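Local coordinates for putative sugar binding protein (Salmonella enterica subsp. enterica serovar Typhimurium, PDB 3KNZ) that probably binds a sugar phosphate or related carbohydrate derivative, as SIS-domain proteins do, its exact reaction remaining unestablished, at residues Ile53-Ser58 with Val80-Pro85; Lys98-Gly103 with Gly124-Ser129; Leu88-Leu93 with Met117-Asn122; Leu66-Phe71 with Asn168-Ala173; Ser58-His63 with Val238-Leu243. All coordinates share one frame; numbering follows the deposited sequence. Where two conformers were deposited one is given.

Interaction 1: residues Ile53-Ser58 with Val80-Pro85; sequences IILTGS and VDVCWP
I53 to T56 run parallel to V80 to C83 as neighbouring strands, their short axes 4.6 Å apart at closest approach. Backbone bonds alternate between them: D81 N gives its hydrogen to I53 O at 2.8 Å, L55 N to D81 O at 2.8 Å, and C83 N to L55 O at 3.2 Å. Weaker CA-H...O contacts add to these, with V80 CA on I53 O and V82 CA on L55 O. At the last pair, T56 with C83, a side chain adds a bond. T56 OG1, held on the carbonyl side by its first torsion (-165°), donates to C83 O at 2.8 Å from above the carbonyl plane, while G57 N reaches that same oxygen only weakly. Helix 59-76 connects the two strands in a beta-alpha-beta crossover, and strand 80-83 is, within this chain, an outermost strand of the parallel sheet of this SIS domain. Side-chain contacts separate by face. On the face of I53, L55, V80 and V82, the side chains of L55 and V80 cross obliquely, L55 CG lying 4.1 Å from V80 CG1. On the other, I54 and D81 lie side by side and point the same way, with I54 CG1 3.7 Å from D81 OD2; the carboxylate itself is engaged by R52 in a salt bridge. Past the strand ends, G57 O sits at the edge of the W84 ring, near its plane, 3.5 Å from CD1, and P85 CD packs near G57 O and T56 OG1. S58 OG is hydrogen-bonded to E260 of the second subunit.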
# COMPACT_ATOMS: atom_id res chain seq x y z
N ILE A 53 -9.79 -0.12 14.95
CA ILE A 53 -10.64 -0.26 13.77
C ILE A 53 -9.75 -0.68 12.60
O ILE A 53 -8.64 -0.16 12.44
CB ILE A 53 -11.43 1.03 13.38
CG1 ILE A 53 -12.42 1.45 14.48
CG2 ILE A 53 -12.19 0.82 12.07
CD1 ILE A 53 -11.80 2.20 15.61
N ILE A 54 -10.23 -1.63 11.81
CA ILE A 54 -9.52 -2.10 10.63
C ILE A 54 -10.44 -1.90 9.44
O ILE A 54 -11.48 -2.54 9.34
CB ILE A 54 -9.17 -3.60 10.75
CG1 ILE A 54 -8.28 -3.85 11.98
CG2 ILE A 54 -8.48 -4.10 9.50
CD1 ILE A 54 -7.96 -5.33 12.23
N LEU A 55 -10.09 -0.97 8.55
CA LEU A 55 -10.86 -0.71 7.33
C LEU A 55 -10.21 -1.48 6.19
O LEU A 55 -9.03 -1.30 5.92
CB LEU A 55 -10.85 0.78 6.99
CG LEU A 55 -11.21 1.74 8.11
CD1 LEU A 55 -11.22 3.16 7.55
CD2 LEU A 55 -12.55 1.40 8.73
N THR A 56 -10.97 -2.35 5.53
CA THR A 56 -10.40 -3.15 4.45
C THR A 56 -11.24 -3.11 3.18
O THR A 56 -12.47 -3.06 3.23
CB THR A 56 -10.21 -4.62 4.88
OG1 THR A 56 -9.35 -5.28 3.94
CG2 THR A 56 -11.56 -5.36 4.99
N GLY A 57 -10.56 -3.15 2.04
CA GLY A 57 -11.20 -3.09 0.74
C GLY A 57 -10.20 -2.84 -0.37
O GLY A 57 -8.98 -2.84 -0.15
N SER A 58 -10.73 -2.61 -1.56
CA SER A 58 -9.93 -2.41 -2.76
C SER A 58 -10.37 -1.20 -3.56
O SER A 58 -11.49 -0.71 -3.39
CB SER A 58 -10.05 -3.65 -3.64
OG SER A 58 -9.74 -4.82 -2.91
N VAL A 80 -6.41 3.09 13.82
CA VAL A 80 -7.18 2.72 12.64
C VAL A 80 -6.26 2.21 11.53
O VAL A 80 -5.42 2.95 11.02
CB VAL A 80 -7.98 3.91 12.10
CG1 VAL A 80 -8.60 3.54 10.74
CG2 VAL A 80 -9.03 4.35 13.12
N ASP A 81 -6.44 0.95 11.16
CA ASP A 81 -5.65 0.34 10.10
C ASP A 81 -6.39 0.41 8.78
O ASP A 81 -7.62 0.36 8.75
CB ASP A 81 -5.41 -1.15 10.41
CG ASP A 81 -4.62 -1.38 11.69
OD1 ASP A 81 -3.69 -0.60 11.97
OD2 ASP A 81 -4.92 -2.37 12.39
N VAL A 82 -5.64 0.55 7.68
CA VAL A 82 -6.22 0.49 6.33
C VAL A 82 -5.39 -0.47 5.50
O VAL A 82 -4.21 -0.24 5.27
CB VAL A 82 -6.24 1.84 5.61
CG1 VAL A 82 -6.83 1.65 4.23
CG2 VAL A 82 -7.03 2.88 6.40
N CYS A 83 -6.01 -1.55 5.03
CA CYS A 83 -5.28 -2.55 4.26
C CYS A 83 -6.17 -3.33 3.31
O CYS A 83 -7.39 -3.36 3.46
CB CYS A 83 -4.66 -3.55 5.21
SG CYS A 83 -5.92 -4.56 5.96
N TRP A 84 -5.53 -3.99 2.35
CA TRP A 84 -6.23 -4.83 1.39
C TRP A 84 -6.62 -6.13 2.09
O TRP A 84 -5.90 -6.60 2.98
CB TRP A 84 -5.36 -5.12 0.17
CG TRP A 84 -4.86 -3.89 -0.47
CD1 TRP A 84 -5.60 -2.95 -1.13
CD2 TRP A 84 -3.50 -3.46 -0.55
NE1 TRP A 84 -4.78 -1.95 -1.60
CE2 TRP A 84 -3.49 -2.24 -1.26
CE3 TRP A 84 -2.29 -3.98 -0.07
CZ2 TRP A 84 -2.31 -1.53 -1.51
CZ3 TRP A 84 -1.13 -3.28 -0.33
CH2 TRP A 84 -1.14 -2.07 -1.04
N PRO A 85 -7.75 -6.71 1.69
CA PRO A 85 -8.26 -7.92 2.33
C PRO A 85 -7.25 -9.07 2.49
O PRO A 85 -7.25 -9.73 3.53
CB PRO A 85 -9.41 -8.35 1.42
CG PRO A 85 -9.84 -7.09 0.73
CD PRO A 85 -8.61 -6.27 0.57

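Interaction 2: residues Lys98-Gly103 with Gly124-Ser129; sequences KALVVG and GHITAS
H125 ND1 accepts the backbone hydrogen of A99 N at 3.0 Å, with the donor in the ring plane. The other ring nitrogen, NE2, is bonded to L93 O, so both nitrogens are satisfied and the ring's rotation is fixed; a neutral imidazole with its proton on NE2 is the likely form. A first torsion of -59° sets the ring beside the residue's own backbone N and turns its edge to the start of strand 99-105. From there the backbone takes over: I126 N bonds to A99 O at 3.1 Å, V101 N to I126 O at 2.9 Å, A128 N to V101 O at 2.9 Å and G103 N to A128 O at 2.8 Å. The carbonyls of I126, V101 and A128 also receive CA-H...O contacts from L100, T127 and V102, respectively. Opposite edges are met by other elements: L100 and V102 pair with I54 on strand 52-56, while T127 N bonds to D143 OD2. The buried hydroxyls are satisfied too, T127 OG1 by A141 O and S129 OG by D139. Apolar contact lies on the face of L100, V102, I126 and A128, where L100 CD1 reaches I126 CG2 at 3.7 Å and A128 CB at 4.1 Å. Before the second strand, G124 closes helix 111-122 in a Schellman motif, its positive phi (111°) suited to glycine. Strand 99-105, that helix and strand 126-131 thus form a beta-alpha-beta crossover in the parallel sheet of the SIS domain.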
# COMPACT_ATOMS: atom_id res chain seq x y z
N LYS A 98 -8.80 -7.24 19.80
CA LYS A 98 -10.15 -7.22 19.30
C LYS A 98 -10.34 -5.96 18.48
O LYS A 98 -10.00 -4.87 18.92
CB LYS A 98 -11.14 -7.29 20.45
CG LYS A 98 -12.57 -7.54 20.01
CD LYS A 98 -13.39 -8.07 21.17
CE LYS A 98 -14.79 -8.39 20.73
NZ LYS A 98 -15.57 -9.05 21.82
N ALA A 99 -10.87 -6.12 17.27
CA ALA A 99 -11.06 -5.00 16.37
C ALA A 99 -12.44 -4.97 15.76
O ALA A 99 -13.19 -5.96 15.81
CB ALA A 99 -10.04 -5.07 15.24
N LEU A 100 -12.78 -3.82 15.20
CA LEU A 100 -13.99 -3.68 14.41
C LEU A 100 -13.48 -3.70 12.98
O LEU A 100 -12.83 -2.75 12.53
CB LEU A 100 -14.71 -2.37 14.70
CG LEU A 100 -15.84 -2.05 13.72
CD1 LEU A 100 -16.99 -3.02 13.89
CD2 LEU A 100 -16.32 -0.63 13.92
N VAL A 101 -13.71 -4.80 12.28
CA VAL A 101 -13.29 -4.90 10.90
C VAL A 101 -14.43 -4.44 10.02
O VAL A 101 -15.51 -5.03 10.03
CB VAL A 101 -12.87 -6.33 10.53
CG1 VAL A 101 -12.65 -6.44 9.04
CG2 VAL A 101 -11.61 -6.73 11.30
N VAL A 102 -14.20 -3.36 9.28
CA VAL A 102 -15.22 -2.81 8.40
C VAL A 102 -14.86 -3.15 6.97
O VAL A 102 -13.85 -2.70 6.45
CB VAL A 102 -15.33 -1.28 8.53
CG1 VAL A 102 -16.44 -0.76 7.64
CG2 VAL A 102 -15.54 -0.87 9.98
N GLY A 103 -15.70 -3.96 6.34
CA GLY A 103 -15.49 -4.34 4.95
C GLY A 103 -16.18 -3.31 4.10
O GLY A 103 -17.34 -3.01 4.33
N GLY A 124 -13.49 -13.91 16.45
CA GLY A 124 -14.07 -13.07 17.49
C GLY A 124 -14.13 -11.57 17.25
O GLY A 124 -14.66 -10.83 18.08
N HIS A 125 -13.60 -11.09 16.13
CA HIS A 125 -13.66 -9.66 15.84
C HIS A 125 -15.07 -9.28 15.39
O HIS A 125 -15.77 -10.09 14.79
CB HIS A 125 -12.65 -9.27 14.75
CG HIS A 125 -11.22 -9.58 15.10
ND1 HIS A 125 -10.48 -8.80 15.96
CD2 HIS A 125 -10.41 -10.59 14.70
CE1 HIS A 125 -9.27 -9.32 16.08
NE2 HIS A 125 -9.20 -10.40 15.33
N ILE A 126 -15.49 -8.06 15.71
CA ILE A 126 -16.79 -7.58 15.29
C ILE A 126 -16.64 -7.13 13.85
O ILE A 126 -15.62 -6.53 13.50
CB ILE A 126 -17.32 -6.38 16.14
CG1 ILE A 126 -17.52 -6.77 17.60
CG2 ILE A 126 -18.64 -5.85 15.57
CD1 ILE A 126 -16.25 -6.85 18.41
N THR A 127 -17.63 -7.42 13.01
CA THR A 127 -17.57 -7.01 11.62
C THR A 127 -18.68 -6.02 11.26
O THR A 127 -19.73 -6.00 11.89
CB THR A 127 -17.70 -8.21 10.68
OG1 THR A 127 -18.92 -8.91 10.97
CG2 THR A 127 -16.50 -9.15 10.85
N ALA A 128 -18.41 -5.21 10.25
CA ALA A 128 -19.37 -4.23 9.74
C ALA A 128 -19.20 -4.15 8.23
O ALA A 128 -18.13 -4.43 7.71
CB ALA A 128 -19.14 -2.87 10.37
N SER A 129 -20.25 -3.76 7.53
CA SER A 129 -20.18 -3.67 6.09
C SER A 129 -20.54 -2.28 5.63
O SER A 129 -21.41 -1.63 6.20
CB SER A 129 -21.12 -4.68 5.45
OG SER A 129 -22.47 -4.44 5.82

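Interaction 3: residues Leu88-Leu93 with Met117-Asn122; sequences LDDETL and MERARN
R119 reaches over from helix 111-122 and grips L88 O side-on, with NE and NH2 both bonded to that single oxygen at 2.9 Å. The oxygen lies in the guanidinium plane, but the two donors meet the carbonyl differently: NE is tilted 16° from its plane, whereas NH2 stands well above it. A bend at chi3 (-56°) turns the end of the arginine chain back toward the loop. Packing is close beside this grip, where L93 points into the contact. Its CD1 touches R119 CB at 3.5 Å and A120 N at 3.4 Å, while CD2 rests 3.9 Å from A120 CB; L93 and A120 are buried. The D90 side is looser and exposed. The D90 side chain crosses that of R119 at about a right angle and OD1 comes within 3.5 Å of R119 CD, yet it stays 4.5 Å from NE, beyond a salt bridge, so the charges probably attract only at a distance. A water modelled between D90 OD1 and R119 O sits too close to the carboxylate for that bridge to be more than doubtful. Toward the second subunit, T92 OG1 and E91 find partners on R69, Q73 and R74 of that chain. D89 is the N-cap of helix 90-95, its OD2 accepting from T92 N at 2.7 Å; the contact therefore joins a side-chain-capped helix start to the helix of the neighbouring crossover, in the SIS alpha/beta fold.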
# COMPACT_ATOMS: atom_id res chain seq x y z
N LEU A 88 -5.25 -9.32 5.62
CA LEU A 88 -5.93 -9.80 6.82
C LEU A 88 -6.02 -11.33 6.85
O LEU A 88 -7.10 -11.90 6.73
CB LEU A 88 -7.32 -9.20 6.95
CG LEU A 88 -7.37 -7.75 7.40
CD1 LEU A 88 -8.81 -7.27 7.41
CD2 LEU A 88 -6.72 -7.63 8.78
N ASP A 89 -4.88 -11.98 7.01
CA ASP A 89 -4.84 -13.43 7.07
C ASP A 89 -5.16 -13.89 8.49
O ASP A 89 -5.30 -13.07 9.41
CB ASP A 89 -3.47 -13.94 6.61
CG ASP A 89 -2.32 -13.27 7.34
OD1 ASP A 89 -1.29 -13.00 6.69
OD2 ASP A 89 -2.44 -12.99 8.55
N ASP A 90 -5.30 -15.19 8.67
CA ASP A 90 -5.66 -15.74 9.98
C ASP A 90 -4.64 -15.38 11.05
O ASP A 90 -5.01 -15.03 12.18
CB ASP A 90 -5.83 -17.26 9.91
CG ASP A 90 -7.08 -17.67 9.15
OD1 ASP A 90 -8.09 -16.96 9.23
OD2 ASP A 90 -7.06 -18.73 8.48
N GLU A 91 -3.35 -15.45 10.71
CA GLU A 91 -2.31 -15.20 11.68
C GLU A 91 -2.31 -13.72 12.11
O GLU A 91 -2.01 -13.41 13.26
CB GLU A 91 -0.96 -15.67 11.13
CG GLU A 91 0.00 -16.16 12.19
CD GLU A 91 0.92 -17.25 11.66
OE1 GLU A 91 0.75 -17.65 10.50
OE2 GLU A 91 1.78 -17.72 12.43
N THR A 92 -2.67 -12.83 11.19
CA THR A 92 -2.74 -11.41 11.51
C THR A 92 -3.95 -11.14 12.39
O THR A 92 -3.88 -10.33 13.31
CB THR A 92 -2.85 -10.54 10.26
OG1 THR A 92 -1.66 -10.69 9.47
CG2 THR A 92 -3.02 -9.06 10.65
N LEU A 93 -5.06 -11.81 12.10
CA LEU A 93 -6.29 -11.67 12.89
C LEU A 93 -6.16 -12.34 14.26
O LEU A 93 -6.87 -11.96 15.21
CB LEU A 93 -7.48 -12.27 12.13
CG LEU A 93 -7.91 -11.50 10.88
CD1 LEU A 93 -8.87 -12.31 10.03
CD2 LEU A 93 -8.54 -10.18 11.29
N MSE A 117 -13.78 -10.58 6.07
CA MSE A 117 -14.76 -10.41 7.13
C MSE A 117 -15.09 -11.74 7.80
O MSE A 117 -15.19 -11.81 9.03
CB MSE A 117 -16.03 -9.78 6.57
CG MSE A 117 -15.82 -8.35 6.14
SE MSE A 117 -17.31 -7.66 5.13
CE MSE A 117 -18.71 -7.81 6.49
N GLU A 118 -15.26 -12.79 7.01
CA GLU A 118 -15.56 -14.11 7.57
C GLU A 118 -14.37 -14.61 8.40
O GLU A 118 -14.56 -15.26 9.42
CB GLU A 118 -15.96 -15.12 6.48
CG GLU A 118 -17.37 -14.90 5.96
CD GLU A 118 -17.71 -15.72 4.72
OE1 GLU A 118 -16.79 -16.31 4.10
OE2 GLU A 118 -18.90 -15.76 4.34
N ARG A 119 -13.16 -14.27 7.99
CA ARG A 119 -11.99 -14.69 8.76
C ARG A 119 -11.93 -13.95 10.09
O ARG A 119 -11.59 -14.54 11.11
CB ARG A 119 -10.70 -14.51 7.98
CG ARG A 119 -10.53 -15.51 6.83
CD ARG A 119 -9.12 -15.47 6.25
NE ARG A 119 -8.74 -14.13 5.79
CZ ARG A 119 -8.98 -13.65 4.57
NH1 ARG A 119 -9.61 -14.38 3.67
NH2 ARG A 119 -8.59 -12.42 4.26
N ALA A 120 -12.26 -12.66 10.06
CA ALA A 120 -12.24 -11.85 11.27
C ALA A 120 -13.32 -12.31 12.23
O ALA A 120 -13.13 -12.39 13.44
CB ALA A 120 -12.43 -10.38 10.93
N ARG A 121 -14.47 -12.66 11.67
CA ARG A 121 -15.60 -13.07 12.47
C ARG A 121 -15.33 -14.41 13.17
O ARG A 121 -15.68 -14.58 14.33
CB ARG A 121 -16.85 -13.16 11.59
CG ARG A 121 -18.15 -12.89 12.32
CD ARG A 121 -19.31 -13.01 11.37
NE ARG A 121 -20.50 -12.36 11.88
CZ ARG A 121 -21.66 -12.32 11.24
NH1 ARG A 121 -21.78 -12.92 10.06
NH2 ARG A 121 -22.71 -11.70 11.77
N ASN A 122 -14.68 -15.33 12.47
CA ASN A 122 -14.41 -16.65 13.03
C ASN A 122 -13.48 -16.64 14.22
O ASN A 122 -13.42 -17.61 14.98
CB ASN A 122 -13.86 -17.59 11.95
CG ASN A 122 -14.88 -17.88 10.84
OD1 ASN A 122 -16.09 -17.71 11.03
ND2 ASN A 122 -14.39 -18.30 9.68
O HOH W 1 -9.52 -16.05 10.98

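Interaction 4: residues Leu66-Phe71 with Asn168-Ala173; sequences LTARTF and NLMLLA
The ring of F71 has the selenium of M170, a selenomethionine, over one face, offset toward the rim, and M170 O at its edge, in the ring plane. SE lies 4.5 Å from the ring centroid and 17° off the normal, a Met-aromatic contact, while A173 CB approaches the ring obliquely. The two segments belong to helices 59-76 and 161-179, which pack nearly parallel (crossing angle -17°) with short axes 9.3 Å apart on one side of the parallel SIS sheet. With CG placed opposite the backbone N (chi1 -169°), F71 lays its ring across the second helix and meets the M170 chain at about a right angle. That chain is extended beyond CG, so it passes across the CD2 side of the ring and brings SE over the face: CB is 3.6 Å from both F71 CD2 and CE2, CG 3.4 Å from CD2, and CE 4.1 Å from F71 CB. No hydrogen bond crosses between the segments; all five touching residues are buried, held by van der Waals packing and the Met-aromatic contact. F71 also meets the W75 ring, and helix 326-339 packs on M170 through V326 and F327. Helix 59-76 is kinked at T70 and F71. One turn back from F71, A68 CB points toward the partner helix and rests on L169, 3.9 Å from its CB and 4.0 Å from its CD1.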
# COMPACT_ATOMS: atom_id res chain seq x y z
N LEU A 66 -8.31 5.28 3.11
CA LEU A 66 -7.09 6.07 3.32
C LEU A 66 -7.45 7.52 3.67
O LEU A 66 -6.92 8.11 4.62
CB LEU A 66 -6.19 6.03 2.08
CG LEU A 66 -5.50 4.68 1.79
CD1 LEU A 66 -4.83 4.71 0.42
CD2 LEU A 66 -4.51 4.32 2.89
N THR A 67 -8.38 8.09 2.90
CA THR A 67 -8.82 9.47 3.05
C THR A 67 -9.42 9.79 4.43
O THR A 67 -9.19 10.87 4.98
CB THR A 67 -9.80 9.84 1.91
OG1 THR A 67 -9.09 9.88 0.67
CG2 THR A 67 -10.46 11.20 2.15
N ALA A 68 -10.17 8.85 5.00
CA ALA A 68 -10.83 9.06 6.30
C ALA A 68 -10.04 8.56 7.53
O ALA A 68 -10.45 8.79 8.67
CB ALA A 68 -12.23 8.39 6.29
N ARG A 69 -8.91 7.90 7.30
CA ARG A 69 -8.15 7.31 8.41
C ARG A 69 -7.92 8.27 9.59
O ARG A 69 -8.32 7.98 10.72
CB ARG A 69 -6.81 6.74 7.91
CG ARG A 69 -6.07 5.87 8.95
CD ARG A 69 -4.78 5.26 8.39
NE ARG A 69 -3.74 6.27 8.20
CZ ARG A 69 -2.77 6.54 9.08
NH1 ARG A 69 -2.70 5.87 10.22
NH2 ARG A 69 -1.87 7.47 8.82
N THR A 70 -7.26 9.40 9.33
CA THR A 70 -6.95 10.37 10.38
C THR A 70 -8.18 10.82 11.16
O THR A 70 -8.17 10.84 12.38
CB THR A 70 -6.29 11.62 9.80
OG1 THR A 70 -5.07 11.25 9.16
CG2 THR A 70 -6.01 12.64 10.89
N PHE A 71 -9.23 11.20 10.44
CA PHE A 71 -10.45 11.68 11.06
C PHE A 71 -11.01 10.61 11.97
O PHE A 71 -11.48 10.90 13.07
CB PHE A 71 -11.49 12.06 9.99
CG PHE A 71 -12.67 12.81 10.54
CD1 PHE A 71 -12.58 14.16 10.82
CD2 PHE A 71 -13.87 12.16 10.77
CE1 PHE A 71 -13.65 14.85 11.33
CE2 PHE A 71 -14.95 12.85 11.28
CZ PHE A 71 -14.84 14.20 11.56
N ASN A 168 -19.57 8.64 4.96
CA ASN A 168 -20.13 7.54 5.76
C ASN A 168 -19.15 7.17 6.88
O ASN A 168 -19.53 7.13 8.05
CB ASN A 168 -20.42 6.32 4.87
CG ASN A 168 -21.53 5.45 5.41
OD1 ASN A 168 -22.61 5.93 5.72
ND2 ASN A 168 -21.28 4.15 5.48
N LEU A 169 -17.89 6.92 6.52
CA LEU A 169 -16.84 6.60 7.49
C LEU A 169 -16.66 7.68 8.56
O LEU A 169 -16.43 7.37 9.73
CB LEU A 169 -15.50 6.40 6.78
CG LEU A 169 -15.28 5.09 6.03
CD1 LEU A 169 -14.23 5.24 4.95
CD2 LEU A 169 -14.90 3.96 7.00
N MSE A 170 -16.73 8.94 8.15
CA MSE A 170 -16.57 10.07 9.08
C MSE A 170 -17.75 10.18 10.05
O MSE A 170 -17.57 10.53 11.23
CB MSE A 170 -16.38 11.38 8.32
CG MSE A 170 -15.02 11.50 7.64
SE MSE A 170 -14.81 13.16 6.69
CE MSE A 170 -12.91 13.05 6.27
N LEU A 171 -18.95 9.87 9.57
CA LEU A 171 -20.13 9.89 10.44
C LEU A 171 -20.05 8.77 11.48
O LEU A 171 -20.51 8.92 12.61
CB LEU A 171 -21.42 9.80 9.63
CG LEU A 171 -21.69 10.99 8.71
CD1 LEU A 171 -22.99 10.76 7.95
CD2 LEU A 171 -21.70 12.33 9.47
N LEU A 172 -19.46 7.63 11.11
CA LEU A 172 -19.30 6.55 12.07
C LEU A 172 -18.41 7.04 13.22
O LEU A 172 -18.74 6.84 14.39
CB LEU A 172 -18.71 5.30 11.42
CG LEU A 172 -18.43 4.12 12.36
CD1 LEU A 172 -19.67 3.76 13.17
CD2 LEU A 172 -17.91 2.90 11.60
N ALA A 173 -17.31 7.71 12.88
CA ALA A 173 -16.37 8.24 13.86
C ALA A 173 -17.06 9.21 14.83
O ALA A 173 -16.77 9.22 16.03
CB ALA A 173 -15.20 8.93 13.17

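Interaction 5: residues Ser58-His63 with Val238-Leu243; sequences SGTSYH and VQEGAL
H63 and E240 are brought together by their torsions: the imidazole swings beside its own backbone N (chi1 -58°), while the glutamate, starting opposite its backbone N, bends at chi2 (64°) so that its carboxylate folds over toward helix 59-76. There H63 ND1 donates to E240 OE1 at 2.7 Å, meeting it nearly along the C-O bond and close to the ring plane, with the ring and carboxylate planes 60° apart. T60 OG1 donates to the other oxygen, OE2, on its syn lone pair at 2.8 Å. One bond to each oxygen fixes the rotation of the buried carboxylate. The imidazole is also held across its flat sides. The carbonyl carbon of Q239 stands 3.7 Å above the centre of the H63 ring, E240 N lies over the same face toward the rim, and G59 O, four residues earlier in the chain, comes over the opposite face. At the ring edge L243 CD2 lies 3.7 Å from H63 CE1 and likewise 3.7 Å from G59 CA. A looser link runs through a water bonded to Y62 OH and, at 3.2 Å, to Q239 OE1. In relatives such as GlmS the loop after the first SIS strand borders the sugar phosphate site, so this contact probably lies near the corresponding pocket. The short helix axes run almost antiparallel, 9.2 Å apart at closest approach; helix 59-76 follows strand 52-56 of one parallel sheet, helix 235-249 follows strand 225-230 of the other, and Y162 of helix 161-179 packs on both T60 and E240.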
# COMPACT_ATOMS: atom_id res chain seq x y z
N SER A 58 -10.73 -2.61 -1.56
CA SER A 58 -9.93 -2.41 -2.76
C SER A 58 -10.37 -1.20 -3.56
O SER A 58 -11.49 -0.71 -3.39
CB SER A 58 -10.05 -3.65 -3.64
OG SER A 58 -9.74 -4.82 -2.91
N GLY A 59 -9.49 -0.71 -4.43
CA GLY A 59 -9.81 0.43 -5.30
C GLY A 59 -10.42 1.63 -4.58
O GLY A 59 -9.91 2.09 -3.57
N THR A 60 -11.52 2.16 -5.13
CA THR A 60 -12.16 3.34 -4.55
C THR A 60 -12.49 3.16 -3.06
O THR A 60 -12.34 4.11 -2.28
CB THR A 60 -13.42 3.72 -5.32
OG1 THR A 60 -13.06 4.09 -6.66
CG2 THR A 60 -14.15 4.90 -4.65
N SER A 61 -12.91 1.97 -2.67
CA SER A 61 -13.22 1.70 -1.27
C SER A 61 -11.98 1.87 -0.41
O SER A 61 -12.02 2.52 0.64
CB SER A 61 -13.78 0.28 -1.12
OG SER A 61 -14.96 0.12 -1.88
N TYR A 62 -10.88 1.28 -0.86
CA TYR A 62 -9.59 1.37 -0.18
C TYR A 62 -9.12 2.81 -0.05
O TYR A 62 -8.64 3.22 1.02
CB TYR A 62 -8.55 0.52 -0.92
CG TYR A 62 -7.10 0.80 -0.57
CD1 TYR A 62 -6.55 0.36 0.63
CD2 TYR A 62 -6.27 1.45 -1.48
CE1 TYR A 62 -5.20 0.61 0.93
CE2 TYR A 62 -4.94 1.70 -1.19
CZ TYR A 62 -4.41 1.28 0.01
OH TYR A 62 -3.08 1.54 0.26
N HIS A 63 -9.27 3.58 -1.13
CA HIS A 63 -8.88 4.99 -1.12
C HIS A 63 -9.74 5.79 -0.14
O HIS A 63 -9.23 6.62 0.61
CB HIS A 63 -8.98 5.60 -2.51
CG HIS A 63 -8.16 4.88 -3.53
ND1 HIS A 63 -8.61 4.62 -4.80
CD2 HIS A 63 -6.91 4.35 -3.45
CE1 HIS A 63 -7.67 3.98 -5.47
NE2 HIS A 63 -6.63 3.80 -4.67
N VAL A 238 -5.08 11.59 -4.31
CA VAL A 238 -4.28 11.34 -5.54
C VAL A 238 -4.33 9.87 -5.95
O VAL A 238 -4.20 9.57 -7.13
CB VAL A 238 -2.81 11.83 -5.42
CG1 VAL A 238 -2.77 13.36 -5.20
CG2 VAL A 238 -2.06 11.10 -4.33
N GLN A 239 -4.54 8.97 -4.99
CA GLN A 239 -4.67 7.55 -5.30
C GLN A 239 -5.97 7.29 -6.06
O GLN A 239 -5.97 6.60 -7.09
CB GLN A 239 -4.63 6.72 -4.02
CG GLN A 239 -3.26 6.59 -3.43
CD GLN A 239 -2.42 5.58 -4.18
OE1 GLN A 239 -2.69 4.38 -4.12
NE2 GLN A 239 -1.39 6.05 -4.86
N GLU A 240 -7.06 7.85 -5.55
CA GLU A 240 -8.38 7.70 -6.17
C GLU A 240 -8.44 8.43 -7.49
O GLU A 240 -9.02 7.93 -8.45
CB GLU A 240 -9.48 8.23 -5.24
CG GLU A 240 -10.90 8.26 -5.85
CD GLU A 240 -11.44 6.89 -6.20
OE1 GLU A 240 -10.75 5.88 -5.95
OE2 GLU A 240 -12.57 6.82 -6.73
N GLY A 241 -7.86 9.62 -7.54
CA GLY A 241 -7.82 10.37 -8.77
C GLY A 241 -7.04 9.61 -9.83
O GLY A 241 -7.40 9.61 -11.01
N ALA A 242 -5.96 8.96 -9.40
CA ALA A 242 -5.12 8.22 -10.33
C ALA A 242 -5.91 7.06 -10.93
O ALA A 242 -5.93 6.86 -12.15
CB ALA A 242 -3.87 7.72 -9.62
N LEU A 243 -6.57 6.30 -10.06
CA LEU A 243 -7.33 5.14 -10.50
C LEU A 243 -8.45 5.52 -11.46
O LEU A 243 -8.65 4.84 -12.46
CB LEU A 243 -7.89 4.37 -9.29
CG LEU A 243 -8.73 3.13 -9.66
CD1 LEU A 243 -7.93 2.21 -10.58
CD2 LEU A 243 -9.24 2.39 -8.43
O HOH W 2 -1.81 2.53 -1.63

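Interactions 1 and 2 belong to one sheet: I54 of strand 52-56 bonds to strand 99-105 through I54 O and V102 N (2.8 Å) and I54 N and L100 O (2.9 Å); the centres of the two interactions lie about 10 Å apart. Interaction 3 lies on one face of that sheet, its centre about 9 Å from that of interaction 2, with L88 packing on I54 and T56. Interaction 4 occupies the other face, where L169 CD2 is 3.8 Å from L55 CD1. Helix 59-76 carries interaction 4 and, about 15 Å away between centres, interaction 5, which shares S58 with interaction 1 and leads to the second sheet, near where a sugar phosphate would probably bind.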